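Local structure of TetR-family transcriptional regulator (Pectobacterium atrosepticum, 2HYT) at residues 133-136 with 137-141; 111-114 with 115-119; 155-158 with 159-163; 73-76 with 77-80. The protein probably binds regulatory DNA as a dimeric transcription factor of the TetR family, through a predicted helix-turn-helix motif near its N terminus. All coordinates share one frame; numbering follows the deposited sequence.

Contact 1. Residues 133-136 with 137-141; sequences QRLI and DNLIR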
loop_
_atom_site.group_PDB
_atom_site.type_symbol
_atom_site.label_atom_id
_atom_site.label_comp_id
_atom_site.label_asym_id
_atom_site.label_seq_id
_atom_site.Cartn_x
_atom_site.Cartn_y
_atom_site.Cartn_z
ATOM N N GLN A 133 -9.855 2.094 13.085
ATOM C CA GLN A 133 -10.013 3.323 13.877
ATOM C C GLN A 133 -11.005 3.117 15.032
ATOM O O GLN A 133 -10.748 3.562 16.152
ATOM C CB GLN A 133 -10.493 4.475 12.983
ATOM C CG GLN A 133 -10.688 5.769 13.720
ATOM C CD GLN A 133 -11.203 6.835 12.794
ATOM O OE1 GLN A 133 -11.127 6.683 11.562
ATOM N NE2 GLN A 133 -11.723 7.908 13.365
ATOM N N ARG A 134 -12.138 2.461 14.765
ATOM C CA ARG A 134 -13.156 2.198 15.811
ATOM C C ARG A 134 -12.520 1.427 16.961
ATOM O O ARG A 134 -12.703 1.746 18.154
ATOM C CB ARG A 134 -14.325 1.375 15.274
ATOM C CG ARG A 134 -15.292 2.136 14.388
ATOM C CD ARG A 134 -16.493 1.265 14.021
ATOM N NE ARG A 134 -16.185 0.339 12.932
ATOM C CZ ARG A 134 -16.720 -0.873 12.770
ATOM N NH1 ARG A 134 -17.609 -1.364 13.626
ATOM N NH2 ARG A 134 -16.361 -1.606 11.733
ATOM N N LEU A 135 -11.750 0.412 16.605
ATOM C CA LEU A 135 -11.077 -0.390 17.618
ATOM C C LEU A 135 -10.011 0.418 18.422
ATOM O O LEU A 135 -9.929 0.354 19.632
ATOM C CB LEU A 135 -10.484 -1.632 16.953
ATOM C CG LEU A 135 -9.720 -2.584 17.879
ATOM C CD1 LEU A 135 -10.574 -3.056 19.046
ATOM C CD2 LEU A 135 -9.208 -3.803 17.053
ATOM N N ILE A 136 -9.127 1.124 17.714
ATOM C CA ILE A 136 -8.133 1.973 18.362
ATOM C C ILE A 136 -8.758 3.006 19.288
ATOM O O ILE A 136 -8.274 3.199 20.387
ATOM C CB ILE A 136 -7.211 2.622 17.301
ATOM C CG1 ILE A 136 -6.418 1.530 16.630
ATOM C CG2 ILE A 136 -6.326 3.676 17.926
ATOM C CD1 ILE A 136 -5.422 0.834 17.565
ATOM N N ASP A 137 -9.800 3.683 18.832
ATOM C CA ASP A 137 -10.538 4.685 19.626
ATOM C C ASP A 137 -10.984 4.053 20.946
ATOM O O ASP A 137 -10.776 4.600 22.029
ATOM C CB ASP A 137 -11.735 5.169 18.802
ATOM C CG ASP A 137 -12.501 6.285 19.456
ATOM O OD1 ASP A 137 -13.168 6.006 20.473
ATOM O OD2 ASP A 137 -12.500 7.423 18.911
ATOM N N ASN A 138 -11.598 2.873 20.829
ATOM C CA ASN A 138 -12.012 2.115 22.001
ATOM C C ASN A 138 -10.853 1.846 22.964
ATOM O O ASN A 138 -10.990 2.097 24.180
ATOM C CB ASN A 138 -12.730 0.838 21.581
ATOM C CG ASN A 138 -13.061 -0.075 22.736
ATOM O OD1 ASN A 138 -12.200 -0.761 23.248
ATOM N ND2 ASN A 138 -14.296 -0.027 23.194
ATOM N N LEU A 139 -9.733 1.342 22.461
ATOM C CA LEU A 139 -8.584 1.007 23.299
ATOM C C LEU A 139 -7.938 2.227 23.926
ATOM O O LEU A 139 -7.423 2.168 25.048
ATOM C CB LEU A 139 -7.537 0.259 22.467
ATOM C CG LEU A 139 -7.960 -1.151 22.012
ATOM C CD1 LEU A 139 -7.037 -1.679 20.901
ATOM C CD2 LEU A 139 -7.961 -2.134 23.209
ATOM N N ILE A 140 -7.959 3.347 23.198
ATOM C CA ILE A 140 -7.480 4.602 23.800
ATOM C C ILE A 140 -8.413 5.064 24.929
ATOM O O ILE A 140 -7.969 5.428 26.032
ATOM C CB ILE A 140 -7.269 5.696 22.740
ATOM C CG1 ILE A 140 -6.086 5.326 21.864
ATOM C CG2 ILE A 140 -6.991 7.050 23.477
ATOM C CD1 ILE A 140 -6.024 6.102 20.522
ATOM N N ARG A 141 -9.720 5.015 24.680
ATOM C CA ARG A 141 -10.686 5.372 25.701
ATOM C C ARG A 141 -10.548 4.495 26.955
ATOM O O ARG A 141 -10.661 5.005 28.060
ATOM C CB ARG A 141 -12.106 5.268 25.135
ATOM C CG ARG A 141 -12.482 6.393 24.180
ATOM C CD ARG A 141 -13.863 6.193 23.684
ATOM N NE ARG A 141 -14.237 7.218 22.719
ATOM C CZ ARG A 141 -14.936 8.298 23.019
ATOM N NH1 ARG A 141 -15.327 8.520 24.260
ATOM N NH2 ARG A 141 -15.223 9.174 22.075
HETATM O O HOH W 1 -12.378 7.869 16.258
#

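Contact 2. Residues 111-114 with 115-119; sequences RDAR and AVLGG. With EDO (1,2-ethanediol), chain C.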
loop_
_atom_site.group_PDB
_atom_site.type_symbol
_atom_site.label_atom_id
_atom_site.label_comp_id
_atom_site.label_asym_id
_atom_site.label_seq_id
_atom_site.Cartn_x
_atom_site.Cartn_y
_atom_site.Cartn_z
ATOM N N ARG A 111 -1.850 -11.424 -5.019
ATOM C CA ARG A 111 -1.063 -11.633 -6.237
ATOM C C ARG A 111 -1.817 -11.015 -7.447
ATOM O O ARG A 111 -1.350 -10.075 -8.105
ATOM C CB ARG A 111 -0.754 -13.115 -6.409
ATOM C CG ARG A 111 0.251 -13.600 -5.353
ATOM C CD ARG A 111 0.571 -15.037 -5.573
ATOM N NE ARG A 111 1.416 -15.561 -4.507
ATOM C CZ ARG A 111 1.669 -16.853 -4.317
ATOM N NH1 ARG A 111 1.183 -17.773 -5.147
ATOM N NH2 ARG A 111 2.419 -17.226 -3.289
ATOM N N ASP A 112 -3.012 -11.526 -7.724
ATOM C CA ASP A 112 -3.721 -11.142 -8.945
ATOM C C ASP A 112 -4.203 -9.698 -8.884
ATOM O O ASP A 112 -3.905 -8.915 -9.783
ATOM C CB ASP A 112 -4.903 -12.084 -9.194
ATOM C CG ASP A 112 -4.472 -13.506 -9.429
ATOM O OD1 ASP A 112 -3.473 -13.746 -10.126
ATOM O OD2 ASP A 112 -5.170 -14.399 -8.945
ATOM N N ALA A 113 -4.999 -9.344 -7.878
ATOM C CA ALA A 113 -5.484 -7.963 -7.763
ATOM C C ALA A 113 -4.321 -6.990 -7.617
ATOM O O ALA A 113 -4.389 -5.857 -8.103
ATOM C CB ALA A 113 -6.454 -7.778 -6.582
ATOM N N ARG A 114 -3.275 -7.408 -6.902
ATOM C CA ARG A 114 -2.064 -6.582 -6.791
ATOM C C ARG A 114 -1.506 -6.208 -8.153
ATOM O O ARG A 114 -1.293 -5.017 -8.431
ATOM C CB ARG A 114 -0.982 -7.324 -5.986
ATOM C CG ARG A 114 0.054 -6.388 -5.459
ATOM C CD ARG A 114 1.273 -7.102 -4.955
ATOM N NE ARG A 114 2.114 -6.132 -4.271
ATOM C CZ ARG A 114 3.288 -6.442 -3.717
ATOM N NH1 ARG A 114 3.763 -7.668 -3.797
ATOM N NH2 ARG A 114 3.979 -5.512 -3.112
ATOM N N ALA A 115 -1.313 -7.205 -9.014
ATOM C CA ALA A 115 -0.698 -6.991 -10.328
ATOM C C ALA A 115 -1.653 -6.344 -11.328
ATOM O O ALA A 115 -1.257 -5.508 -12.141
ATOM C CB ALA A 115 -0.240 -8.356 -10.912
ATOM N N VAL A 116 -2.925 -6.732 -11.262
ATOM C CA VAL A 116 -3.915 -6.345 -12.284
ATOM C C VAL A 116 -4.633 -5.035 -11.972
ATOM O O VAL A 116 -4.894 -4.210 -12.884
ATOM C CB VAL A 116 -4.956 -7.469 -12.466
ATOM C CG1 VAL A 116 -6.124 -7.041 -13.368
ATOM C CG2 VAL A 116 -4.294 -8.739 -13.070
ATOM N N LEU A 117 -4.987 -4.841 -10.714
ATOM C CA LEU A 117 -5.781 -3.684 -10.305
ATOM C C LEU A 117 -4.969 -2.660 -9.523
ATOM O O LEU A 117 -5.493 -1.584 -9.251
ATOM C CB LEU A 117 -6.994 -4.093 -9.478
ATOM C CG LEU A 117 -7.950 -5.101 -10.107
ATOM C CD1 LEU A 117 -8.987 -5.505 -9.041
ATOM C CD2 LEU A 117 -8.576 -4.552 -11.356
ATOM N N GLY A 118 -3.719 -2.975 -9.206
ATOM C CA GLY A 118 -2.882 -2.102 -8.391
ATOM C C GLY A 118 -3.155 -2.192 -6.909
ATOM O O GLY A 118 -2.937 -1.231 -6.158
ATOM N N GLY A 119 -3.592 -3.346 -6.437
ATOM C CA GLY A 119 -3.908 -3.516 -5.028
ATOM C C GLY A 119 -5.256 -2.954 -4.626
ATOM O O GLY A 119 -6.124 -2.742 -5.474
HETATM C C1 EDO C . 7.712 -6.027 0.434
HETATM O O1 EDO C . 8.640 -6.917 -0.199
HETATM C C2 EDO C . 6.353 -6.295 -0.202
HETATM O O2 EDO C . 6.417 -6.074 -1.613
#

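Contact 3. Residues 155-158 with 159-163; sequences SLIY and GSLAE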
loop_
_atom_site.group_PDB
_atom_site.type_symbol
_atom_site.label_atom_id
_atom_site.label_comp_id
_atom_site.label_asym_id
_atom_site.label_seq_id
_atom_site.Cartn_x
_atom_site.Cartn_y
_atom_site.Cartn_z
ATOM N N SER A 155 -4.254 4.229 10.256
ATOM C CA SER A 155 -3.611 4.261 8.927
ATOM C C SER A 155 -2.260 3.576 8.950
ATOM O O SER A 155 -1.916 2.829 8.032
ATOM C CB SER A 155 -3.465 5.695 8.398
ATOM O OG SER A 155 -2.436 6.461 9.035
ATOM N N LEU A 156 -1.490 3.893 9.989
ATOM C CA LEU A 156 -0.186 3.303 10.180
ATOM C C LEU A 156 -0.289 1.780 10.339
ATOM O O LEU A 156 0.398 1.030 9.656
ATOM C CB LEU A 156 0.515 3.907 11.391
ATOM C CG LEU A 156 0.998 5.341 11.171
ATOM C CD1 LEU A 156 1.146 6.036 12.565
ATOM C CD2 LEU A 156 2.272 5.373 10.372
ATOM N N ILE A 157 -1.171 1.357 11.244
ATOM C CA ILE A 157 -1.330 -0.082 11.509
ATOM C C ILE A 157 -1.809 -0.854 10.267
ATOM O O ILE A 157 -1.209 -1.842 9.870
ATOM C CB ILE A 157 -2.277 -0.323 12.720
ATOM C CG1 ILE A 157 -1.683 0.263 14.009
ATOM C CG2 ILE A 157 -2.612 -1.807 12.856
ATOM C CD1 ILE A 157 -2.719 0.285 15.166
ATOM N N TYR A 158 -2.902 -0.389 9.674
ATOM C CA TYR A 158 -3.436 -0.989 8.449
ATOM C C TYR A 158 -2.325 -1.063 7.379
ATOM O O TYR A 158 -2.116 -2.114 6.730
ATOM C CB TYR A 158 -4.698 -0.255 7.934
ATOM C CG TYR A 158 -4.975 -0.666 6.494
ATOM C CD1 TYR A 158 -5.503 -1.929 6.220
ATOM C CD2 TYR A 158 -4.656 0.126 5.447
ATOM C CE1 TYR A 158 -5.694 -2.356 4.924
ATOM C CE2 TYR A 158 -4.834 -0.287 4.143
ATOM C CZ TYR A 158 -5.408 -1.516 3.893
ATOM O OH TYR A 158 -5.604 -1.914 2.593
ATOM N N GLY A 159 -1.548 0.033 7.181
ATOM C CA GLY A 159 -0.482 0.039 6.185
ATOM C C GLY A 159 0.555 -1.035 6.452
ATOM O O GLY A 159 1.013 -1.732 5.546
ATOM N N SER A 160 0.924 -1.198 7.717
ATOM C CA SER A 160 1.938 -2.200 8.059
ATOM C C SER A 160 1.451 -3.595 7.681
ATOM O O SER A 160 2.195 -4.406 7.109
ATOM C CB SER A 160 2.289 -2.117 9.541
ATOM O OG SER A 160 1.296 -2.638 10.424
ATOM N N LEU A 161 0.194 -3.852 8.007
ATOM C CA LEU A 161 -0.389 -5.185 7.825
ATOM C C LEU A 161 -0.558 -5.480 6.355
ATOM O O LEU A 161 -0.270 -6.573 5.909
ATOM C CB LEU A 161 -1.731 -5.275 8.527
ATOM C CG LEU A 161 -1.703 -5.177 10.047
ATOM C CD1 LEU A 161 -3.162 -5.157 10.611
ATOM C CD2 LEU A 161 -0.926 -6.324 10.652
ATOM N N ALA A 162 -1.050 -4.498 5.590
ATOM C CA ALA A 162 -1.259 -4.665 4.173
ATOM C C ALA A 162 0.050 -4.971 3.472
ATOM O O ALA A 162 0.135 -5.886 2.631
ATOM C CB ALA A 162 -1.889 -3.384 3.604
ATOM N N GLU A 163 1.116 -4.269 3.844
ATOM C CA GLU A 163 2.394 -4.504 3.185
ATOM C C GLU A 163 3.013 -5.850 3.584
ATOM O O GLU A 163 3.567 -6.581 2.737
ATOM C CB GLU A 163 3.385 -3.375 3.525
ATOM C CG GLU A 163 4.538 -3.274 2.580
ATOM C CD GLU A 163 4.103 -2.879 1.153
ATOM O OE1 GLU A 163 2.948 -2.387 0.949
ATOM O OE2 GLU A 163 4.917 -3.120 0.239
#

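Contact 4. Residues 73-76 with 77-80; sequences ERLQ and AISD. With EDO (1,2-ethanediol), chain D.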
loop_
_atom_site.group_PDB
_atom_site.type_symbol
_atom_site.label_atom_id
_atom_site.label_comp_id
_atom_site.label_asym_id
_atom_site.label_seq_id
_atom_site.Cartn_x
_atom_site.Cartn_y
_atom_site.Cartn_z
ATOM N N GLU A 73 -15.652 -8.905 7.863
ATOM C CA GLU A 73 -16.556 -9.574 8.812
ATOM C C GLU A 73 -15.786 -10.476 9.765
ATOM O O GLU A 73 -16.013 -10.462 10.981
ATOM C CB GLU A 73 -17.582 -10.410 8.040
ATOM C CG GLU A 73 -18.586 -11.098 8.919
ATOM C CD GLU A 73 -19.756 -11.670 8.112
ATOM O OE1 GLU A 73 -20.116 -11.062 7.078
ATOM O OE2 GLU A 73 -20.313 -12.705 8.538
ATOM N N ARG A 74 -14.850 -11.234 9.218
ATOM C CA ARG A 74 -14.068 -12.186 10.006
ATOM C C ARG A 74 -13.181 -11.461 11.053
ATOM O O ARG A 74 -13.063 -11.849 12.234
ATOM C CB ARG A 74 -13.196 -13.035 9.083
ATOM C CG ARG A 74 -13.977 -14.077 8.313
ATOM C CD ARG A 74 -13.055 -14.784 7.297
ATOM N NE ARG A 74 -11.945 -15.467 7.944
ATOM C CZ ARG A 74 -10.925 -16.032 7.297
ATOM N NH1 ARG A 74 -10.845 -15.990 5.990
ATOM N NH2 ARG A 74 -9.954 -16.588 7.986
ATOM N N LEU A 75 -12.578 -10.372 10.613
ATOM C CA LEU A 75 -11.682 -9.611 11.434
ATOM C C LEU A 75 -12.431 -8.854 12.538
ATOM O O LEU A 75 -11.978 -8.826 13.691
ATOM C CB LEU A 75 -10.857 -8.659 10.580
ATOM C CG LEU A 75 -9.869 -9.371 9.667
ATOM C CD1 LEU A 75 -9.481 -8.386 8.571
ATOM C CD2 LEU A 75 -8.659 -9.934 10.430
ATOM N N GLN A 76 -13.563 -8.232 12.184
ATOM C CA GLN A 76 -14.387 -7.541 13.170
ATOM C C GLN A 76 -14.842 -8.531 14.236
ATOM O O GLN A 76 -14.862 -8.194 15.437
ATOM C CB GLN A 76 -15.571 -6.900 12.489
ATOM C CG GLN A 76 -16.518 -6.141 13.452
ATOM C CD GLN A 76 -15.869 -4.901 14.024
ATOM O OE1 GLN A 76 -15.311 -4.067 13.283
ATOM N NE2 GLN A 76 -15.973 -4.741 15.336
ATOM N N ALA A 77 -15.181 -9.755 13.831
ATOM C CA ALA A 77 -15.611 -10.771 14.792
ATOM C C ALA A 77 -14.553 -11.179 15.812
ATOM O O ALA A 77 -14.874 -11.521 16.949
ATOM C CB ALA A 77 -16.125 -11.988 14.086
ATOM N N ILE A 78 -13.288 -11.189 15.415
ATOM C CA ILE A 78 -12.227 -11.497 16.344
ATOM C C ILE A 78 -12.209 -10.464 17.456
ATOM O O ILE A 78 -12.131 -10.819 18.651
ATOM C CB ILE A 78 -10.857 -11.558 15.622
ATOM C CG1 ILE A 78 -10.784 -12.762 14.696
ATOM C CG2 ILE A 78 -9.709 -11.528 16.661
ATOM C CD1 ILE A 78 -9.551 -12.769 13.746
ATOM N N SER A 79 -12.265 -9.171 17.124
ATOM C CA SER A 79 -12.143 -8.191 18.225
ATOM C C SER A 79 -13.464 -8.052 18.983
ATOM O O SER A 79 -13.480 -7.755 20.195
ATOM C CB SER A 79 -11.586 -6.848 17.740
ATOM O OG SER A 79 -12.200 -6.430 16.556
ATOM N N ASP A 80 -14.570 -8.343 18.319
ATOM C CA ASP A 80 -15.885 -8.290 18.977
ATOM C C ASP A 80 -16.020 -9.371 20.054
ATOM O O ASP A 80 -16.633 -9.137 21.091
ATOM C CB ASP A 80 -17.008 -8.462 17.978
ATOM C CG ASP A 80 -17.327 -7.196 17.211
ATOM O OD1 ASP A 80 -16.826 -6.108 17.564
ATOM O OD2 ASP A 80 -18.149 -7.323 16.289
HETATM C C1 EDO D . -12.621 -14.571 2.453
HETATM O O1 EDO D . -12.784 -14.881 3.844
HETATM C C2 EDO D . -12.518 -15.914 1.726
HETATM O O2 EDO D . -11.317 -16.009 0.973
#

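Contact 1. Residues 133-136 with 137-141
Ile136 and Ile140, one helical turn apart, interlock along the last two turns of helix 122-141, part of the C-terminal domain of the TetR fold. The methyl end of Ile140 fits beside the branch of Ile136: its CD1 comes to 3.6 Å from Ile136 CG2, and the two side chains run at a slant to each other. Chi1 of -65° at Ile136 sets CG2 against its own carbonyl side and thus over the next turn, where Ile140 reaches back with its CG1 arm. The same arm lies over the carbonyl of Ile136, CG1 being 3.4 Å from Ile136 O, an oxygen already bonded by Ile140 N. Next to this pair, Leu139 drops CG onto the carbonyl of Leu135, with CG 3.4 Å from Leu135 O, while its CD1 meets Leu135 CG at 4.1 Å. Phe89 of helix 85-98 lies against Leu135, Ile136 and Leu139, and Leu153 of helix 150-170 also packs on Ile136, so Leu135, Ile136 and Leu139 face neighbouring helices. Four backbone bonds, from Asp137, Asn138, Leu139 and Ile140 back to Gln133 through Ile136, hold the spacing.

On the polar flank a water links Gln133 and Asp137. Gln133 OE1 is taken by Gln151, and NE2 donates to the water, which in turn donates to Asp137 OD2. Asp137 is modelled in two positions; in the one described, Arg141 NE makes a salt bridge to Asp137 OD1 at 2.8 Å, meeting it on the syn side, while the oxygen lies 2° out of the guanidinium plane.

Contact 2. Residues 111-114 with 115-119
Arg111 opens the sequence with its carbonyl, which accepts Ala115 N at 3.0 Å (Arg111 O to Ala115 N), although a wider, pi-type turn runs through 111-113. Arg111 NH2 bonds to the carbonyl of Ala169. Asp112 follows with a shorter bond, Asp112 O to Val116 N at 2.8 Å. Val116 folds CG2 over that same oxygen, and Tyr30 packs on both Asp112 and Val116. At Ala113 the helix 103-117 of the TetR C-terminal domain begins to run out. Ala113 O accepts two donors from opposite faces of its carbonyl plane: Leu117 N at 2.9 Å, 35° out of the plane, and Gly119 N at 3.1 Å, 39° out. The second donor lies six positions on, beyond Gly118, whose phi of 80° breaks the helical run; Gly119 also has positive phi. Ala113 CB touches Leu117 CD1 at 4.2 Å, and both rest on helix 56-81, at Val64 and Leu60 respectively. Arg114 O receives a weak bond from Gly118 N at 3.3 Å. The extended side chain of Arg114 carries its guanidinium to the dimer interface: NH1 forms a salt bridge with Glu170, NH2 bonds to Gln125 of the second subunit, and Phe166 makes a cation-pi contact. NH2 also meets O2 of a bound 1,2-ethanediol, probably from the crystallisation liquor, at 2.9 Å and in the guanidinium plane.

Contact 3. Residues 155-158 with 159-163
Ile157 and Leu161 lead the apolar contacts of helix 150-170, which faces the second subunit, consistent with the helical-bundle dimer interface of TetR-family proteins. The two side chains lie side by side and point the same way, with Ile157 CG2 4.1 Å from Leu161 CD1; they turn inward, toward Phe89 and Cys93 of helix 85-98 respectively. The other apolar pair is built on an aromatic ring. With CG of Tyr158 opposite its backbone N (chi1 165°), the ring swings toward the C-terminal end of the helix and lies beside the next turn. There Ala162 CB sits over one ring face, 3.9 Å above its plane and displaced toward the rim, so that the nearest ring atom is CZ at 4.0 Å from Ala162 CB. Cys128 and Val129 of helix 122-141 pack on the same Tyr158 side chain, and Glu163 of the second subunit also touches it. Leu156 of this chain packs on Ala164 of the second subunit, and Ser160 on Leu156 of that subunit.

Backbone hydrogen bonds keep the regular i to i+4 pattern: Gly159 N to Ser155 O, Ser160 N to Leu156 O, Leu161 N to Ile157 O and Ala162 N to Tyr158 O.

One side-chain hydroxyl joins the backbone network. Ile157 O, already holding Leu161 N at 3.1 Å nearly in line with its carbonyl bond, takes a second donor, Ser160 OG, at 2.7 Å; with chi1 at 74° the hydroxyl folds back onto the helix and arrives in the carbonyl plane, on a lone pair.

Contact 4. Residues 73-76 with 77-80
Gln76 and Asp80 are joined by a side-chain hydrogen bond, Gln76 NE2 to Asp80 OD1 at 2.7 Å. Chi2 of 68° bends the glutamine chain forward along the helix, so that NE2 comes round to the carboxylate one turn on. The fit is asymmetric: OD1 lies in the plane of the Gln76 amide, yet NE2 reaches the carboxylate from above its plane, 44° out. The two flat groups are turned 48° apart. Gln76 CG adds a contact with the other carboxylate oxygen, 3.5 Å from Asp80 OD2, while Asp80 N closes the same turn by bonding to Gln76 O at 2.9 Å.

Among the backbone bonds the geometry is uneven. Ala77 N reaches Glu73 O at 3.1 Å, and Ile78 N reaches Arg74 O; by contrast the bond from Ser79 N to Leu75 O is weak at 3.5 Å, and so is the one Ile78 N makes with Leu75 O. Leu75 O thus receives two weak bonds, consistent with a less tightly held turn.

Apolar contact is slight, Leu75 CD2 standing 4.5 Å from Ile78 CD1. The guanidinium of Arg74 turns to partners outside the two segments: it makes a salt bridge with Glu102, and its NH1 bonds in the guanidinium plane to O1 of a 1,2-ethanediol, probably from the crystallisation liquor, at 3.1 Å.

These turns belong to the C-terminal part of the long helix 56-81. Helix 85-98 packs against them through Tyr96 on Leu75, Cys91 and Ala95 on Ile78, and Arg92, which bonds to Ser79 OG; helix 122-141 adds Ser131 beside Gln76.

In the fold
From the N terminus, contact 4 comes first, on helix 56-81, then contact 2 on helix 103-117, contact 1 on helix 122-141 and contact 3 on helix 150-170. Each joins neighbouring turns of one continuous segment, so none closes a long loop, and they follow in series without nesting or crossing. Contacts 1 and 4 touch through Leu135 CD2 and Ser79 CB, 3.9 Å apart, tying helix 122-141 to helix 56-81. Contact 1 meets contact 3 where Ile136 CD1 lies 3.7 Å from Ile157 CD1. Contacts 1 and 2 lie on opposite sides of the chain's centre, about 31 Å between centres, while contacts 2 and 3 both reach the second subunit.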